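Local coordinates for protein endo-1,4-beta-xylanase 1 (Hypocrea jecorina, PDB 1XYN) that hydrolyses internal beta-1,4-xylosidic linkages in the main chain of xylan, releasing xylooligosaccharides and xylose as a secreted family 11 glycoside hydrolase, at residues 9-14 with 30-35; 58-63 with 164-169. One frame throughout, in Å; residues are numbered along the deposited sequence.

Interaction 1: residues 9-14 with 30-35; sequences YQTGGQ and TQDDFV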
ATOM      1  N   TYR A   9      -8.542  10.658  -0.626  1.00 17.49           N
ATOM      2  CA  TYR A   9      -7.611   9.732  -0.006  1.00 21.09           C
ATOM      3  C   TYR A   9      -6.266  10.419   0.160  1.00 17.02           C
ATOM      4  O   TYR A   9      -5.796  11.100  -0.743  1.00 23.84           O
ATOM      5  CB  TYR A   9      -7.472   8.483  -0.886  1.00 27.21           C
ATOM      6  CG  TYR A   9      -6.480   7.460  -0.394  1.00 27.74           C
ATOM      7  CD1 TYR A   9      -6.859   6.481   0.520  1.00 33.39           C
ATOM      8  CD2 TYR A   9      -5.163   7.462  -0.855  1.00 34.46           C
ATOM      9  CE1 TYR A   9      -5.952   5.523   0.966  1.00 35.22           C
ATOM     10  CE2 TYR A   9      -4.245   6.512  -0.415  1.00 36.13           C
ATOM     11  CZ  TYR A   9      -4.648   5.546   0.496  1.00 39.15           C
ATOM     12  OH  TYR A   9      -3.744   4.609   0.944  1.00 46.67           O
ATOM     13  N   GLN A  10      -5.667  10.264   1.332  1.00 18.61           N
ATOM     14  CA  GLN A  10      -4.368  10.858   1.622  1.00 19.08           C
ATOM     15  C   GLN A  10      -3.773  10.227   2.868  1.00 16.90           C
ATOM     16  O   GLN A  10      -4.501   9.873   3.789  1.00 15.30           O
ATOM     17  CB  GLN A  10      -4.453  12.389   1.731  1.00 21.01           C
ATOM     18  CG  GLN A  10      -5.699  12.929   2.400  1.00 21.82           C
ATOM     19  CD  GLN A  10      -5.741  14.451   2.379  1.00 27.77           C
ATOM     20  OE1 GLN A  10      -4.901  15.114   2.988  1.00 31.28           O
ATOM     21  NE2 GLN A  10      -6.720  15.010   1.677  1.00 31.18           N
ATOM     22  N   THR A  11      -2.452  10.058   2.864  1.00 19.52           N
ATOM     23  CA  THR A  11      -1.730   9.420   3.959  1.00 18.91           C
ATOM     24  C   THR A  11      -0.824  10.318   4.806  1.00 21.18           C
ATOM     25  O   THR A  11      -0.427   9.935   5.904  1.00 28.63           O
ATOM     26  CB  THR A  11      -0.907   8.219   3.440  1.00 17.37           C
ATOM     27  OG1 THR A  11      -0.114   8.624   2.316  1.00 21.07           O
ATOM     28  CG2 THR A  11      -1.830   7.093   3.005  1.00 25.00           C
ATOM     29  N   GLY A  12      -0.492  11.507   4.312  1.00 18.69           N
ATOM     30  CA  GLY A  12       0.356  12.383   5.094  1.00 12.97           C
ATOM     31  C   GLY A  12       0.806  13.620   4.351  1.00 11.68           C
ATOM     32  O   GLY A  12       0.459  13.814   3.189  1.00 18.17           O
ATOM     33  N   GLY A  13       1.545  14.478   5.049  1.00 11.52           N
ATOM     34  CA  GLY A  13       2.055  15.696   4.446  1.00  8.40           C
ATOM     35  C   GLY A  13       1.033  16.784   4.194  1.00 11.09           C
ATOM     36  O   GLY A  13      -0.119  16.715   4.634  1.00 15.10           O
ATOM     37  N   GLN A  14       1.464  17.800   3.455  1.00 17.86           N
ATOM     38  CA  GLN A  14       0.612  18.935   3.142  1.00 19.00           C
ATOM     39  C   GLN A  14      -0.222  18.718   1.872  1.00 19.32           C
ATOM     40  O   GLN A  14       0.303  18.750   0.765  1.00 18.00           O
ATOM     41  CB  GLN A  14       1.475  20.201   3.042  1.00 19.76           C
ATOM     42  CG  GLN A  14       0.698  21.501   2.866  1.00 30.68           C
ATOM     43  CD  GLN A  14       1.570  22.745   2.962  1.00 27.87           C
ATOM     44  OE1 GLN A  14       2.796  22.667   2.990  1.00 33.30           O
ATOM     45  NE2 GLN A  14       0.929  23.905   3.013  1.00 39.09           N
ATOM     46  N   THR A  30       3.975  16.827  -0.286  1.00 13.95           N
ATOM     47  CA  THR A  30       4.046  15.630   0.531  1.00  9.93           C
ATOM     48  C   THR A  30       4.934  14.510  -0.013  1.00  8.73           C
ATOM     49  O   THR A  30       5.285  14.483  -1.196  1.00 11.26           O
ATOM     50  CB  THR A  30       2.620  15.087   0.751  1.00  4.90           C
ATOM     51  OG1 THR A  30       2.663  13.906   1.549  1.00  6.59           O
ATOM     52  CG2 THR A  30       1.955  14.764  -0.578  1.00 14.77           C
ATOM     53  N   GLN A  31       5.324  13.609   0.883  1.00 13.05           N
ATOM     54  CA  GLN A  31       6.144  12.452   0.534  1.00 14.55           C
ATOM     55  C   GLN A  31       5.216  11.260   0.384  1.00 11.11           C
ATOM     56  O   GLN A  31       5.583  10.243  -0.200  1.00 15.82           O
ATOM     57  CB  GLN A  31       7.156  12.140   1.646  1.00 14.43           C
ATOM     58  CG  GLN A  31       8.365  13.056   1.700  1.00 17.72           C
ATOM     59  CD  GLN A  31       9.338  12.811   0.561  1.00 24.20           C
ATOM     60  OE1 GLN A  31       9.456  13.626  -0.357  1.00 19.80           O
ATOM     61  NE2 GLN A  31      10.045  11.684   0.617  1.00 20.93           N
ATOM     62  N   ASP A  32       4.004  11.405   0.914  1.00 11.81           N
ATOM     63  CA  ASP A  32       3.014  10.339   0.896  1.00 16.70           C
ATOM     64  C   ASP A  32       1.938  10.440  -0.180  1.00 18.12           C
ATOM     65  O   ASP A  32       1.453  11.527  -0.503  1.00 12.21           O
ATOM     66  CB  ASP A  32       2.356  10.209   2.271  1.00 20.60           C
ATOM     67  CG  ASP A  32       3.359  10.033   3.386  1.00 20.61           C
ATOM     68  OD1 ASP A  32       4.247   9.164   3.280  1.00 26.10           O
ATOM     69  OD2 ASP A  32       3.254  10.763   4.384  1.00 27.92           O
ATOM     70  N   ASP A  33       1.530   9.268  -0.664  1.00 17.56           N
ATOM     71  CA  ASP A  33       0.526   9.126  -1.705  1.00 19.26           C
ATOM     72  C   ASP A  33      -0.850   9.597  -1.263  1.00 20.96           C
ATOM     73  O   ASP A  33      -1.256   9.401  -0.115  1.00 26.81           O
ATOM     74  CB  ASP A  33       0.449   7.653  -2.149  1.00 25.61           C
ATOM     75  CG  ASP A  33      -0.519   7.427  -3.314  1.00 29.00           C
ATOM     76  OD1 ASP A  33      -0.553   8.267  -4.239  1.00 26.57           O
ATOM     77  OD2 ASP A  33      -1.236   6.399  -3.310  1.00 29.61           O
ATOM     78  N   PHE A  34      -1.566  10.197  -2.205  1.00 20.35           N
ATOM     79  CA  PHE A  34      -2.911  10.692  -1.985  1.00 13.91           C
ATOM     80  C   PHE A  34      -3.638  10.636  -3.329  1.00 17.31           C
ATOM     81  O   PHE A  34      -3.020  10.788  -4.392  1.00 15.00           O
ATOM     82  CB  PHE A  34      -2.871  12.137  -1.475  1.00 13.58           C
ATOM     83  CG  PHE A  34      -2.308  13.120  -2.465  1.00  8.16           C
ATOM     84  CD1 PHE A  34      -0.943  13.326  -2.563  1.00  5.22           C
ATOM     85  CD2 PHE A  34      -3.149  13.830  -3.314  1.00 10.21           C
ATOM     86  CE1 PHE A  34      -0.417  14.228  -3.497  1.00  7.38           C
ATOM     87  CE2 PHE A  34      -2.633  14.732  -4.251  1.00  9.63           C
ATOM     88  CZ  PHE A  34      -1.263  14.928  -4.339  1.00  7.62           C
ATOM     89  N   VAL A  35      -4.935  10.361  -3.281  1.00 16.26           N
ATOM     90  CA  VAL A  35      -5.756  10.305  -4.482  1.00 13.32           C
ATOM     91  C   VAL A  35      -7.005  11.138  -4.214  1.00 15.22           C
ATOM     92  O   VAL A  35      -7.855  10.736  -3.418  1.00 16.66           O
ATOM     93  CB  VAL A  35      -6.211   8.856  -4.806  1.00 16.29           C
ATOM     94  CG1 VAL A  35      -6.921   8.820  -6.160  1.00 11.33           C
ATOM     95  CG2 VAL A  35      -5.036   7.896  -4.778  1.00 10.35           C
TER
HETATM   96  O   HOH W   1      -0.856  12.457   1.262  1.00 16.49           O
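Tyr-9 and Val-35 form a hydrogen-bonded antiparallel pair, Val-35 N giving to Tyr-9 O at 2.8 Å and Tyr-9 N to Val-35 O at 2.9 Å. Along the tyrosine side chain, CB rests 3.4 Å from Val-35 O; CG, anti to the backbone N (chi1 177°), starts a ring whose rim carbon CD2 meets Val-35 CG2 at 3.9 Å. One atom farther, CE2 lies near Asp-33 O and Asp-33 OD2, with ring and carboxylate planes turned 61° apart. On the other face of the sheet Gln-10 CB touches Phe-34 CB. This pairing joins strand 5-10 to strand 34-40 in the family 11 beta-jelly roll, and beyond it residues 11-13 and 31-33 are loop, and hydroxyls carry much of the bonding. Thr-11 OG1 donates to Asp-33 O at 2.8 Å, in the carbonyl plane on a lone pair, beside a weak bond from Thr-11 N. Thr-30 OG1 donates to Gly-12 O at 2.7 Å and accepts from Asp-32 N at 2.9 Å, the latter bond closing an ST turn. A water accepts from Thr-11 N and lies within hydrogen-bonding distance of Gly-12 O and Asp-32 O.

Interaction 2: residues 58-63 with 164-169; sequences SGTGLL and EGWGGS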
ATOM      1  N   SER A  58       7.775  18.998  -8.408  1.00 10.52           N
ATOM      2  CA  SER A  58       8.743  17.939  -8.153  1.00 11.92           C
ATOM      3  C   SER A  58       7.995  16.670  -7.782  1.00 11.84           C
ATOM      4  O   SER A  58       6.803  16.725  -7.485  1.00 15.66           O
ATOM      5  CB  SER A  58       9.648  18.335  -6.981  1.00 18.60           C
ATOM      6  OG  SER A  58       8.917  18.386  -5.761  1.00 17.96           O
ATOM      7  N   GLY A  59       8.694  15.536  -7.774  1.00  7.32           N
ATOM      8  CA  GLY A  59       8.065  14.267  -7.427  1.00  7.20           C
ATOM      9  C   GLY A  59       7.147  13.686  -8.492  1.00  9.85           C
ATOM     10  O   GLY A  59       7.157  14.130  -9.636  1.00 11.93           O
ATOM     11  N   THR A  60       6.342  12.695  -8.109  1.00 14.61           N
ATOM     12  CA  THR A  60       5.401  12.036  -9.019  1.00 17.00           C
ATOM     13  C   THR A  60       4.025  12.707  -9.007  1.00 20.39           C
ATOM     14  O   THR A  60       3.472  12.973  -7.936  1.00 19.98           O
ATOM     15  CB  THR A  60       5.190  10.557  -8.629  1.00 17.01           C
ATOM     16  OG1 THR A  60       6.460   9.901  -8.542  1.00 20.12           O
ATOM     17  CG2 THR A  60       4.312   9.842  -9.657  1.00 14.11           C
ATOM     18  N   GLY A  61       3.468  12.929 -10.196  1.00 19.48           N
ATOM     19  CA  GLY A  61       2.157  13.545 -10.320  1.00 17.51           C
ATOM     20  C   GLY A  61       1.402  12.962 -11.503  1.00 17.22           C
ATOM     21  O   GLY A  61       1.948  12.883 -12.605  1.00 15.50           O
ATOM     22  N   LEU A  62       0.147  12.567 -11.283  1.00 17.08           N
ATOM     23  CA  LEU A  62      -0.679  11.974 -12.336  1.00 15.66           C
ATOM     24  C   LEU A  62      -2.075  12.593 -12.425  1.00 17.27           C
ATOM     25  O   LEU A  62      -2.733  12.789 -11.403  1.00 16.33           O
ATOM     26  CB  LEU A  62      -0.867  10.469 -12.077  1.00 19.88           C
ATOM     27  CG  LEU A  62       0.207   9.632 -11.369  1.00 16.25           C
ATOM     28  CD1 LEU A  62      -0.315   8.219 -11.120  1.00 13.76           C
ATOM     29  CD2 LEU A  62       1.480   9.593 -12.188  1.00 16.60           C
ATOM     30  N   LEU A  63      -2.508  12.930 -13.638  1.00 15.03           N
ATOM     31  CA  LEU A  63      -3.856  13.457 -13.860  1.00 12.58           C
ATOM     32  C   LEU A  63      -4.562  12.379 -14.688  1.00 14.32           C
ATOM     33  O   LEU A  63      -4.169  12.104 -15.824  1.00 13.64           O
ATOM     34  CB  LEU A  63      -3.818  14.786 -14.620  1.00 13.01           C
ATOM     35  CG  LEU A  63      -5.183  15.422 -14.935  1.00 14.13           C
ATOM     36  CD1 LEU A  63      -5.963  15.705 -13.645  1.00 14.46           C
ATOM     37  CD2 LEU A  63      -4.990  16.698 -15.748  1.00  8.74           C
ATOM     38  N   GLU A 164      -3.081  12.329  -8.368  1.00 10.65           N
ATOM     39  CA  GLU A 164      -2.397  11.477  -7.401  1.00 11.62           C
ATOM     40  C   GLU A 164      -0.930  11.847  -7.395  1.00 13.26           C
ATOM     41  O   GLU A 164      -0.363  12.177  -8.435  1.00 12.01           O
ATOM     42  CB  GLU A 164      -2.589   9.997  -7.764  1.00 12.98           C
ATOM     43  CG  GLU A 164      -1.770   9.015  -6.921  1.00  4.97           C
ATOM     44  CD  GLU A 164      -2.182   7.552  -7.112  1.00 14.76           C
ATOM     45  OE1 GLU A 164      -2.981   7.263  -8.031  1.00 15.48           O
ATOM     46  OE2 GLU A 164      -1.709   6.686  -6.337  1.00 17.20           O
ATOM     47  N   GLY A 165      -0.318  11.838  -6.214  1.00 15.40           N
ATOM     48  CA  GLY A 165       1.082  12.197  -6.144  1.00 14.36           C
ATOM     49  C   GLY A 165       1.797  11.831  -4.863  1.00 15.34           C
ATOM     50  O   GLY A 165       1.199  11.316  -3.914  1.00 15.80           O
ATOM     51  N   TRP A 166       3.101  12.085  -4.871  1.00 15.41           N
ATOM     52  CA  TRP A 166       3.983  11.821  -3.745  1.00 12.73           C
ATOM     53  C   TRP A 166       5.384  12.298  -4.101  1.00 15.39           C
ATOM     54  O   TRP A 166       5.683  12.555  -5.273  1.00 11.49           O
ATOM     55  CB  TRP A 166       4.018  10.322  -3.402  1.00 16.65           C
ATOM     56  CG  TRP A 166       4.589   9.420  -4.477  1.00 20.35           C
ATOM     57  CD1 TRP A 166       5.912   9.099  -4.668  1.00 19.49           C
ATOM     58  CD2 TRP A 166       3.852   8.648  -5.440  1.00 19.76           C
ATOM     59  NE1 TRP A 166       6.033   8.169  -5.672  1.00 17.15           N
ATOM     60  CE2 TRP A 166       4.791   7.875  -6.165  1.00 18.65           C
ATOM     61  CE3 TRP A 166       2.492   8.530  -5.757  1.00 16.93           C
ATOM     62  CZ2 TRP A 166       4.411   6.997  -7.186  1.00 21.72           C
ATOM     63  CZ3 TRP A 166       2.113   7.656  -6.775  1.00 16.92           C
ATOM     64  CH2 TRP A 166       3.070   6.901  -7.475  1.00 23.25           C
ATOM     65  N   GLY A 167       6.218  12.458  -3.077  1.00 17.86           N
ATOM     66  CA  GLY A 167       7.592  12.884  -3.273  1.00 18.57           C
ATOM     67  C   GLY A 167       7.843  14.319  -3.698  1.00 17.60           C
ATOM     68  O   GLY A 167       8.939  14.637  -4.163  1.00 18.02           O
ATOM     69  N   GLY A 168       6.858  15.193  -3.541  1.00 15.22           N
ATOM     70  CA  GLY A 168       7.069  16.576  -3.926  1.00 12.87           C
ATOM     71  C   GLY A 168       5.864  17.483  -3.785  1.00  7.64           C
ATOM     72  O   GLY A 168       4.933  17.193  -3.033  1.00  2.00           O
ATOM     73  N   SER A 169       5.887  18.578  -4.536  1.00  9.45           N
ATOM     74  CA  SER A 169       4.809  19.554  -4.515  1.00  9.36           C
ATOM     75  C   SER A 169       4.217  19.824  -5.904  1.00 11.87           C
ATOM     76  O   SER A 169       4.773  19.417  -6.938  1.00 12.89           O
ATOM     77  CB  SER A 169       5.304  20.863  -3.898  1.00  4.84           C
ATOM     78  OG  SER A 169       6.369  21.426  -4.649  1.00 11.32           O
TER
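The side chain of Thr-60 lies over one face of the Trp-166 indole, its CB 3.7 Å above the ring plane in a CH-pi contact with the five-membered ring. Its two branches divide the face: OG1 sits over the pyrrole side, while CG2 reaches CZ2 of the six-membered ring at 3.8 Å. OG1 makes its hydrogen bond to Asn-84 O, not to the indole N-H. The two side chains run side by side, pointing the same way. An alanine in place of Trp-166 would probably leave Thr-60 CB and CG2 without their aromatic cover and open a gap on this face of the sheet. The backbones of the same two residues are bonded to each other: Thr-60 N to Trp-166 O at 2.9 Å, and Trp-166 N to Thr-60 O at 3.2 Å. The next hydrogen-bonded pair along the sheet, Leu-62 with Glu-164, the predicted proton donor, repeats the pattern, and Tyr-77 OH bonds Glu-164 OE1. At the other end Ser-169 N donates to Ser-58 OG, after Gly-167 and Gly-168 form a G1 bulge opposite Thr-30. Gly-59 CA packs close against Trp-166 O and Gly-167 O. Strand 60-70 thus runs antiparallel to strand 155-166, with strand 81-83 on its other edge, while strand 168-177 departs into the second sheet.

In the fold
Interactions 1 and 2 have centres 10 Å apart and share one sheet, where strand 34-40 of the first adjoins strand 155-166 of the second. Two acidic side chains meet where they join: Asp-33 OD1 lies 2.9 Å from Glu-164 OE2. So close a pair of acids illustrates how a loop at a strand's start can bring a second acid to a predicted proton donor. Phe-34 CD1 also packs 3.2 Å from Gly-165 O. At the bulge end of segment 164-169, Gly-168 N probably bonds Thr-30 O at 2.9 Å, tying segment 164-169 back to segment 30-35. Val-35, about 4 Å from Tyr-66 between side chains, carries interaction 1 toward a probable substrate-binding residue.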